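Local coordinates for protein putative S-adenosylmethionine-dependent methyltransferase (Bacteroides thetaiotaomicron, PDB 1WYZ) that probably acts as a methyltransferase of the RsmI-like family, using S-adenosylmethionine as methyl donor, at residues A[75-80]-A[102-107]; A[153-158]-A[186-191]; A[180-185]-A[195-200]. One frame throughout, in Å; residues are numbered along the deposited sequence.

Interaction 1 (A[75-80]-A[102-107]); sequences GYLKPL and ADVVAI
No flat group takes part where Leu77 meets Val104 and Ile107: the aromatic ring of helix 75-80, that of Tyr76, comes no nearer to 102-107 than 6.0 Å (Tyr76 CD2 to Val104 CG2) and packs instead on the ring of Tyr62, the two planes inclined by about 25°. The contact itself is purely aliphatic and joins two neighbouring beta-alpha-beta crossovers of the N-terminal alpha/beta domain. Helix 70-81 links strand 62-63 to strand 86-89, helix 100-110 links 86-89 to 115-117, and both lie on the same face of the parallel sheet, where Tyr76 and Val104 each reach Ile36 and both Leu80 and Val104 reach Leu5.

The backbones stand well apart, with 8.5 Å between the CA atoms of Leu77 and Val104, and the space is spanned by a single leucine fork. Leu77 directs its CB toward the other helix and sends its two methyls to different residues, one helical turn apart. CD1 lies 4.0 Å from Val104 CG1, the two side chains lying alongside and pointing opposite ways. Val104 offers this methyl because CG1 is placed trans to its own backbone N (chi1 174°), while CG2 is held farther from the leucine. Leu113 and Gln111 also pack against Leu77, which is buried.

Leu77 lies two residues before Pro79, where the helix kinks and the ring nitrogen has no hydrogen to give to the preceding turn. On helix 100-110, Ala102, Val105 and Ala106 pack against Phe133, Ala130 and Gly132 of the second subunit, so the same helix serves both the domain interior and the dimer contact. The other arm of the fork, Leu77 CD2, rests 3.8 Å from Ile107 CG2, whereas the CG1 branch of that isoleucine turns off and leaves its CD1 6.1 Å from Leu77 CD2.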
loop_
_atom_site.group_PDB
_atom_site.type_symbol
_atom_site.label_atom_id
_atom_site.label_comp_id
_atom_site.label_asym_id
_atom_site.label_seq_id
_atom_site.Cartn_x
_atom_site.Cartn_y
_atom_site.Cartn_z
ATOM N N GLY A 75 -14.657 7.183 23.596
ATOM C CA GLY A 75 -16.101 7.105 23.725
ATOM C C GLY A 75 -16.692 6.532 22.459
ATOM O O GLY A 75 -17.647 5.764 22.495
ATOM N N TYR A 76 -16.115 6.906 21.327
ATOM C CA TYR A 76 -16.595 6.406 20.048
ATOM C C TYR A 76 -16.416 4.893 19.931
ATOM O O TYR A 76 -17.190 4.223 19.246
ATOM C CB TYR A 76 -15.849 7.068 18.893
ATOM C CG TYR A 76 -16.057 8.554 18.765
ATOM C CD1 TYR A 76 -17.242 9.159 19.185
ATOM C CD2 TYR A 76 -15.090 9.352 18.160
ATOM C CE1 TYR A 76 -17.452 10.525 19.002
ATOM C CE2 TYR A 76 -15.291 10.711 17.971
ATOM C CZ TYR A 76 -16.471 11.293 18.393
ATOM O OH TYR A 76 -16.658 12.643 18.206
ATOM N N LEU A 77 -15.384 4.366 20.591
ATOM C CA LEU A 77 -15.072 2.941 20.568
ATOM C C LEU A 77 -15.937 2.087 21.494
ATOM O O LEU A 77 -15.933 0.860 21.390
ATOM C CB LEU A 77 -13.597 2.726 20.924
ATOM C CG LEU A 77 -12.534 2.821 19.824
ATOM C CD1 LEU A 77 -12.737 4.055 18.994
ATOM C CD2 LEU A 77 -11.157 2.832 20.465
ATOM N N LYS A 78 -16.677 2.739 22.386
ATOM C CA LYS A 78 -17.526 2.044 23.350
ATOM C C LYS A 78 -18.355 0.907 22.766
ATOM O O LYS A 78 -18.481 -0.153 23.381
ATOM C CB LYS A 78 -18.442 3.041 24.070
ATOM C CG LYS A 78 -17.697 4.003 24.956
ATOM C CD LYS A 78 -18.630 4.854 25.792
ATOM C CE LYS A 78 -17.821 5.771 26.702
ATOM N NZ LYS A 78 -18.664 6.605 27.593
ATOM N N PRO A 79 -18.955 1.116 21.587
ATOM C CA PRO A 79 -19.736 0.004 21.044
ATOM C C PRO A 79 -18.827 -1.204 20.805
ATOM O O PRO A 79 -19.190 -2.343 21.128
ATOM C CB PRO A 79 -20.302 0.588 19.761
ATOM C CG PRO A 79 -20.563 2.012 20.162
ATOM C CD PRO A 79 -19.273 2.370 20.883
ATOM N N LEU A 80 -17.641 -0.949 20.253
ATOM C CA LEU A 80 -16.683 -2.020 19.990
ATOM C C LEU A 80 -16.294 -2.697 21.307
ATOM O O LEU A 80 -16.212 -3.928 21.396
ATOM C CB LEU A 80 -15.430 -1.469 19.298
ATOM C CG LEU A 80 -14.338 -2.516 19.063
ATOM C CD1 LEU A 80 -14.958 -3.770 18.475
ATOM C CD2 LEU A 80 -13.275 -1.960 18.149
ATOM N N ALA A 102 -5.971 7.142 11.489
ATOM C CA ALA A 102 -4.759 6.650 12.131
ATOM C C ALA A 102 -4.861 6.821 13.643
ATOM O O ALA A 102 -4.436 5.947 14.403
ATOM C CB ALA A 102 -3.533 7.398 11.588
ATOM N N ASP A 103 -5.437 7.949 14.062
ATOM C CA ASP A 103 -5.622 8.264 15.480
ATOM C C ASP A 103 -6.621 7.336 16.149
ATOM O O ASP A 103 -6.537 7.076 17.349
ATOM C CB ASP A 103 -6.110 9.704 15.656
ATOM C CG ASP A 103 -5.046 10.723 15.338
ATOM O OD1 ASP A 103 -4.801 10.975 14.137
ATOM O OD2 ASP A 103 -4.451 11.267 16.297
ATOM N N VAL A 104 -7.583 6.849 15.375
ATOM C CA VAL A 104 -8.583 5.961 15.933
ATOM C C VAL A 104 -7.996 4.578 16.169
ATOM O O VAL A 104 -8.291 3.931 17.176
ATOM C CB VAL A 104 -9.806 5.862 15.017
ATOM C CG1 VAL A 104 -10.767 4.807 15.542
ATOM C CG2 VAL A 104 -10.490 7.219 14.963
ATOM N N VAL A 105 -7.163 4.134 15.239
ATOM C CA VAL A 105 -6.527 2.836 15.361
ATOM C C VAL A 105 -5.564 2.899 16.539
ATOM O O VAL A 105 -5.476 1.958 17.327
ATOM C CB VAL A 105 -5.768 2.479 14.068
ATOM C CG1 VAL A 105 -4.969 1.179 14.256
ATOM C CG2 VAL A 105 -6.773 2.366 12.903
ATOM N N ALA A 106 -4.860 4.022 16.662
ATOM C CA ALA A 106 -3.903 4.213 17.746
ATOM C C ALA A 106 -4.600 4.088 19.108
ATOM O O ALA A 106 -4.109 3.409 20.008
ATOM C CB ALA A 106 -3.208 5.583 17.609
ATOM N N ILE A 107 -5.743 4.739 19.263
ATOM C CA ILE A 107 -6.464 4.637 20.520
ATOM C C ILE A 107 -6.947 3.189 20.688
ATOM O O ILE A 107 -6.835 2.613 21.776
ATOM C CB ILE A 107 -7.692 5.584 20.562
ATOM C CG1 ILE A 107 -7.244 7.041 20.533
ATOM C CG2 ILE A 107 -8.520 5.292 21.793
ATOM C CD1 ILE A 107 -8.106 8.054 21.158
#

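Interaction 2 (A[153-158]-A[186-191]); sequences KKLKTL and LQNCRP
Two helices of the C-terminal alpha/beta domain meet here, the middle of helix 150-165 lying beside the C-terminal end of helix 178-188 and the turn that follows it. The first belongs to the beta-alpha-beta unit between the parallel strands 138-143 and 168-173; the second leads from 168-173 on to 194-199. The approach is closest at Lys156 and Cys189, whose CA atoms are 6.6 Å apart, Cys189 being the first residue to leave the helical conformation.

The polar link is made by Lys156. Its chain turns about its CB-CG bond (chi2 71°) and then runs extended, carrying the ammonium group across to the carbonyl of the last helical residue: Lys156 NZ donates to Asn188 O at 2.9 Å. The C=O...N angle of 162° means that the donor comes in almost head-on to the oxygen, and Lys156 CD lies alongside, 3.5 Å from Asn188 O. A positive charge at the carbonyl end of a helix should be electrostatically favourable, although crystal neighbours touch both residues and the lysine is otherwise exposed. The nearby guanidinium of Arg190 has its own partner, Glu159, in a salt bridge back to helix 150-165.

Beneath this bond Leu155 makes the packing. Buried and directed toward 186-191, it brings CD1 against the side chain of Asn188, the two side chains set roughly perpendicular, and its CB lies 4.4 Å from Cys189 SG. Leu155 also touches Phe171 of strand 168-173 and Met181 and Ile185 of helix 178-188, so it packs against both elements. One turn of helix 150-165 carries an extra bond on its outer face: Lys153 O accepts from Thr157 N and also from Thr157 OG1 at 2.9 Å, the hydroxyl lying 43° out of the carbonyl plane.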
loop_
_atom_site.group_PDB
_atom_site.type_symbol
_atom_site.label_atom_id
_atom_site.label_comp_id
_atom_site.label_asym_id
_atom_site.label_seq_id
_atom_site.Cartn_x
_atom_site.Cartn_y
_atom_site.Cartn_z
ATOM N N LYS A 153 15.388 21.743 -1.023
ATOM C CA LYS A 153 16.181 21.015 -0.045
ATOM C C LYS A 153 15.620 19.610 0.061
ATOM O O LYS A 153 16.354 18.628 -0.022
ATOM C CB LYS A 153 16.115 21.681 1.336
ATOM C CG LYS A 153 17.041 22.880 1.529
ATOM C CD LYS A 153 17.180 23.240 3.008
ATOM C CE LYS A 153 17.875 22.132 3.803
ATOM N NZ LYS A 153 19.319 21.992 3.458
ATOM N N LYS A 154 14.306 19.533 0.235
ATOM C CA LYS A 154 13.620 18.259 0.377
ATOM C C LYS A 154 13.845 17.348 -0.830
ATOM O O LYS A 154 14.309 16.218 -0.669
ATOM C CB LYS A 154 12.120 18.494 0.613
ATOM C CG LYS A 154 11.355 17.289 1.134
ATOM C CD LYS A 154 12.002 16.737 2.389
ATOM C CE LYS A 154 11.056 15.800 3.110
ATOM N NZ LYS A 154 10.572 14.750 2.182
ATOM N N LEU A 155 13.529 17.833 -2.030
ATOM C CA LEU A 155 13.718 17.047 -3.256
ATOM C C LEU A 155 15.155 16.546 -3.337
ATOM O O LEU A 155 15.407 15.388 -3.667
ATOM C CB LEU A 155 13.418 17.897 -4.501
ATOM C CG LEU A 155 11.991 18.429 -4.693
ATOM C CD1 LEU A 155 11.971 19.537 -5.742
ATOM C CD2 LEU A 155 11.078 17.277 -5.086
ATOM N N LYS A 156 16.094 17.431 -3.020
ATOM C CA LYS A 156 17.514 17.111 -3.067
ATOM C C LYS A 156 17.885 15.985 -2.092
ATOM O O LYS A 156 18.691 15.114 -2.424
ATOM C CB LYS A 156 18.319 18.373 -2.748
ATOM C CG LYS A 156 19.673 18.449 -3.421
ATOM C CD LYS A 156 19.547 18.691 -4.920
ATOM C CE LYS A 156 20.927 18.835 -5.571
ATOM N NZ LYS A 156 20.846 18.928 -7.057
ATOM N N THR A 157 17.286 16.004 -0.899
ATOM C CA THR A 157 17.557 14.997 0.126
ATOM C C THR A 157 16.901 13.678 -0.237
ATOM O O THR A 157 17.500 12.613 -0.074
ATOM C CB THR A 157 17.039 15.438 1.521
ATOM O OG1 THR A 157 17.551 16.736 1.842
ATOM C CG2 THR A 157 17.506 14.466 2.590
ATOM N N LEU A 158 15.664 13.741 -0.716
ATOM C CA LEU A 158 14.963 12.527 -1.118
ATOM C C LEU A 158 15.827 11.837 -2.159
ATOM O O LEU A 158 16.146 10.647 -2.037
ATOM C CB LEU A 158 13.606 12.870 -1.727
ATOM C CG LEU A 158 12.332 12.703 -0.897
ATOM C CD1 LEU A 158 12.573 13.021 0.568
ATOM C CD2 LEU A 158 11.267 13.624 -1.472
ATOM N N LEU A 186 12.472 18.938 -12.068
ATOM C CA LEU A 186 13.445 18.997 -13.154
ATOM C C LEU A 186 14.487 20.107 -13.030
ATOM O O LEU A 186 15.495 20.109 -13.745
ATOM C CB LEU A 186 12.714 19.094 -14.494
ATOM C CG LEU A 186 11.735 20.252 -14.696
ATOM C CD1 LEU A 186 12.503 21.513 -15.091
ATOM C CD2 LEU A 186 10.729 19.873 -15.787
ATOM N N GLN A 187 14.254 21.051 -12.127
ATOM C CA GLN A 187 15.224 22.113 -11.920
ATOM C C GLN A 187 16.250 21.660 -10.887
ATOM O O GLN A 187 17.452 21.850 -11.071
ATOM C CB GLN A 187 14.548 23.393 -11.428
ATOM C CG GLN A 187 13.669 24.048 -12.464
ATOM C CD GLN A 187 14.451 24.451 -13.684
ATOM O OE1 GLN A 187 13.898 24.578 -14.773
ATOM N NE2 GLN A 187 15.751 24.662 -13.510
ATOM N N ASN A 188 15.770 21.029 -9.819
ATOM C CA ASN A 188 16.633 20.568 -8.729
ATOM C C ASN A 188 17.182 19.141 -8.792
ATOM O O ASN A 188 18.199 18.843 -8.163
ATOM C CB ASN A 188 15.906 20.744 -7.394
ATOM C CG ASN A 188 15.307 22.123 -7.239
ATOM O OD1 ASN A 188 14.161 22.361 -7.632
ATOM N ND2 ASN A 188 16.083 23.047 -6.686
ATOM N N CYS A 189 16.525 18.258 -9.537
ATOM C CA CYS A 189 16.982 16.876 -9.614
ATOM C C CYS A 189 17.968 16.614 -10.736
ATOM O O CYS A 189 18.053 17.388 -11.694
ATOM C CB CYS A 189 15.784 15.936 -9.734
ATOM S SG CYS A 189 14.788 15.867 -8.202
ATOM N N ARG A 190 18.722 15.520 -10.602
ATOM C CA ARG A 190 19.724 15.140 -11.590
ATOM C C ARG A 190 19.069 14.740 -12.891
ATOM O O ARG A 190 17.924 14.300 -12.912
ATOM C CB ARG A 190 20.557 13.942 -11.117
ATOM C CG ARG A 190 21.365 14.131 -9.852
ATOM C CD ARG A 190 22.355 12.987 -9.736
ATOM N NE ARG A 190 22.824 12.823 -8.366
ATOM C CZ ARG A 190 22.026 12.529 -7.342
ATOM N NH1 ARG A 190 20.725 12.370 -7.550
ATOM N NH2 ARG A 190 22.523 12.393 -6.118
ATOM N N PRO A 191 19.798 14.870 -14.004
ATOM C CA PRO A 191 19.217 14.492 -15.295
ATOM C C PRO A 191 18.954 12.985 -15.469
ATOM O O PRO A 191 18.023 12.591 -16.184
ATOM C CB PRO A 191 20.221 15.057 -16.310
ATOM C CG PRO A 191 21.506 15.098 -15.550
ATOM C CD PRO A 191 21.090 15.549 -14.177
#

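Interaction 3 (A[180-185]-A[195-200]); sequences KMIEDI and LCIAAN
Helix 180-185 runs above strand 195-199 in roughly the opposite sense, so Ile182 falls over Ile197 and, one turn on, Ile185 over Leu195. The CA atoms of these pairs are 9.0 Å and 8.4 Å apart, a spacing bridged by branched aliphatic side chains. Leu195 and Ile197, alternate residues of the strand, reach the helix.

Ile185 and Leu195 point toward each other, with Ile185 CG2 3.9 Å from Leu195 CD2. This is the helix-on-sheet packing of an alpha/beta domain: helix 178-188 leads into strand 194-199, which is flanked by strands 228-233 and 207-212 of the mixed sheet. Leu232 and Phe230 of the neighbouring strand 228-233 touch Leu195 and Ile197, respectively; Phe230 also receives the selenomethionine Met181 of the helix.

Toward helix 150-165, Asp184 forms salt bridges with Lys180 and with Arg151 of that helix. Ile182 holds CG1 between the backbone N and the carbonyl carbon (chi1 54°), which leaves its other branch to face the sheet. Ile197 reaches up with an extended CG1 arm (chi2 166°), and its CD1 ends 4.1 Å from Ile182 CG2.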
loop_
_atom_site.group_PDB
_atom_site.type_symbol
_atom_site.label_atom_id
_atom_site.label_comp_id
_atom_site.label_asym_id
_atom_site.label_seq_id
_atom_site.Cartn_x
_atom_site.Cartn_y
_atom_site.Cartn_z
ATOM N N LYS A 180 3.638 23.230 -11.166
ATOM C CA LYS A 180 4.724 23.954 -10.520
ATOM C C LYS A 180 5.706 22.971 -9.888
ATOM O O LYS A 180 6.895 23.267 -9.748
ATOM C CB LYS A 180 4.182 24.917 -9.458
ATOM C CG LYS A 180 5.256 25.816 -8.833
ATOM C CD LYS A 180 5.910 26.721 -9.872
ATOM C CE LYS A 180 6.977 27.611 -9.247
ATOM N NZ LYS A 180 8.136 26.826 -8.740
HETATM N N MSE A 181 5.202 21.798 -9.516
HETATM C CA MSE A 181 6.039 20.767 -8.911
HETATM C C MSE A 181 6.954 20.134 -9.959
HETATM O O MSE A 181 8.164 20.077 -9.755
HETATM C CB MSE A 181 5.179 19.688 -8.246
HETATM C CG MSE A 181 5.982 18.507 -7.689
HETATM SE SE MSE A 181 7.059 18.903 -6.108
HETATM C CE MSE A 181 8.716 19.433 -6.928
ATOM N N ILE A 182 6.396 19.675 -11.081
ATOM C CA ILE A 182 7.238 19.073 -12.107
ATOM C C ILE A 182 8.358 20.038 -12.493
ATOM O O ILE A 182 9.492 19.621 -12.738
ATOM C CB ILE A 182 6.428 18.651 -13.378
ATOM C CG1 ILE A 182 5.629 19.836 -13.931
ATOM C CG2 ILE A 182 5.511 17.474 -13.051
ATOM C CD1 ILE A 182 6.412 20.739 -14.861
ATOM N N GLU A 183 8.043 21.329 -12.527
ATOM C CA GLU A 183 9.037 22.342 -12.858
ATOM C C GLU A 183 10.122 22.271 -11.801
ATOM O O GLU A 183 11.303 22.320 -12.122
ATOM C CB GLU A 183 8.413 23.746 -12.868
ATOM C CG GLU A 183 9.423 24.887 -12.990
ATOM C CD GLU A 183 10.046 24.996 -14.380
ATOM O OE1 GLU A 183 10.117 23.965 -15.092
ATOM O OE2 GLU A 183 10.478 26.114 -14.750
ATOM N N ASP A 184 9.720 22.143 -10.539
ATOM C CA ASP A 184 10.691 22.060 -9.446
ATOM C C ASP A 184 11.555 20.790 -9.466
ATOM O O ASP A 184 12.762 20.850 -9.188
ATOM C CB ASP A 184 9.997 22.177 -8.085
ATOM C CG ASP A 184 9.590 23.599 -7.761
ATOM O OD1 ASP A 184 10.389 24.518 -8.021
ATOM O OD2 ASP A 184 8.473 23.796 -7.237
ATOM N N ILE A 185 10.943 19.655 -9.795
ATOM C CA ILE A 185 11.667 18.396 -9.839
ATOM C C ILE A 185 12.783 18.423 -10.881
ATOM O O ILE A 185 13.916 18.012 -10.602
ATOM C CB ILE A 185 10.698 17.221 -10.122
ATOM C CG1 ILE A 185 9.664 17.149 -8.997
ATOM C CG2 ILE A 185 11.470 15.899 -10.224
ATOM C CD1 ILE A 185 10.070 16.446 -7.745
ATOM N N LEU A 195 11.873 9.783 -12.809
ATOM C CA LEU A 195 10.673 10.350 -12.221
ATOM C C LEU A 195 9.434 9.702 -12.831
ATOM O O LEU A 195 9.292 9.675 -14.051
ATOM C CB LEU A 195 10.626 11.857 -12.479
ATOM C CG LEU A 195 9.213 12.427 -12.327
ATOM C CD1 LEU A 195 8.764 12.235 -10.895
ATOM C CD2 LEU A 195 9.174 13.898 -12.696
ATOM N N CYS A 196 8.541 9.183 -11.987
ATOM C CA CYS A 196 7.307 8.572 -12.461
ATOM C C CYS A 196 6.119 9.451 -12.071
ATOM O O CYS A 196 5.941 9.782 -10.897
ATOM C CB CYS A 196 7.123 7.179 -11.853
ATOM S SG CYS A 196 5.502 6.390 -12.218
ATOM N N ILE A 197 5.313 9.832 -13.054
ATOM C CA ILE A 197 4.141 10.642 -12.793
ATOM C C ILE A 197 2.955 9.706 -12.858
ATOM O O ILE A 197 2.800 8.974 -13.830
ATOM C CB ILE A 197 3.982 11.751 -13.854
ATOM C CG1 ILE A 197 5.045 12.833 -13.632
ATOM C CG2 ILE A 197 2.567 12.328 -13.803
ATOM C CD1 ILE A 197 5.213 13.815 -14.789
ATOM N N ALA A 198 2.121 9.713 -11.826
ATOM C CA ALA A 198 0.949 8.842 -11.804
ATOM C C ALA A 198 -0.311 9.643 -11.478
ATOM O O ALA A 198 -0.584 9.951 -10.311
ATOM C CB ALA A 198 1.149 7.735 -10.792
ATOM N N ALA A 199 -1.076 9.972 -12.517
ATOM C CA ALA A 199 -2.301 10.751 -12.382
ATOM C C ALA A 199 -3.566 9.922 -12.660
ATOM O O ALA A 199 -3.563 9.037 -13.511
ATOM C CB ALA A 199 -2.232 11.940 -13.321
ATOM N N ASN A 200 -4.647 10.231 -11.947
ATOM C CA ASN A 200 -5.917 9.523 -12.089
ATOM C C ASN A 200 -5.793 8.020 -11.990
ATOM O O ASN A 200 -6.353 7.296 -12.812
ATOM C CB ASN A 200 -6.593 9.850 -13.411
ATOM C CG ASN A 200 -7.249 11.204 -13.399
ATOM O OD1 ASN A 200 -7.900 11.585 -12.420
ATOM N ND2 ASN A 200 -7.101 11.940 -14.495
#

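Interaction 1 lies in the N-terminal domain and interactions 2 and 3 in the C-terminal domain, on opposite sides of the chain's centre. The centre of interaction 1 is about 40 Å from that of interaction 2 and 36 Å from that of interaction 3, with nearest atoms about 18 and 22 Å apart. Interactions 2 and 3 share helix 178-188, have centres about 12 Å apart and touch directly: Leu155 CD1 approaches the Met181 CE methyl at 3.5 Å, so one hydrophobic layer continues from helix 150-165 to the sheet. No bound ligand marks the active site; as in related RsmI-like methyltransferases, the cofactor would probably bind in the cleft between the two domains.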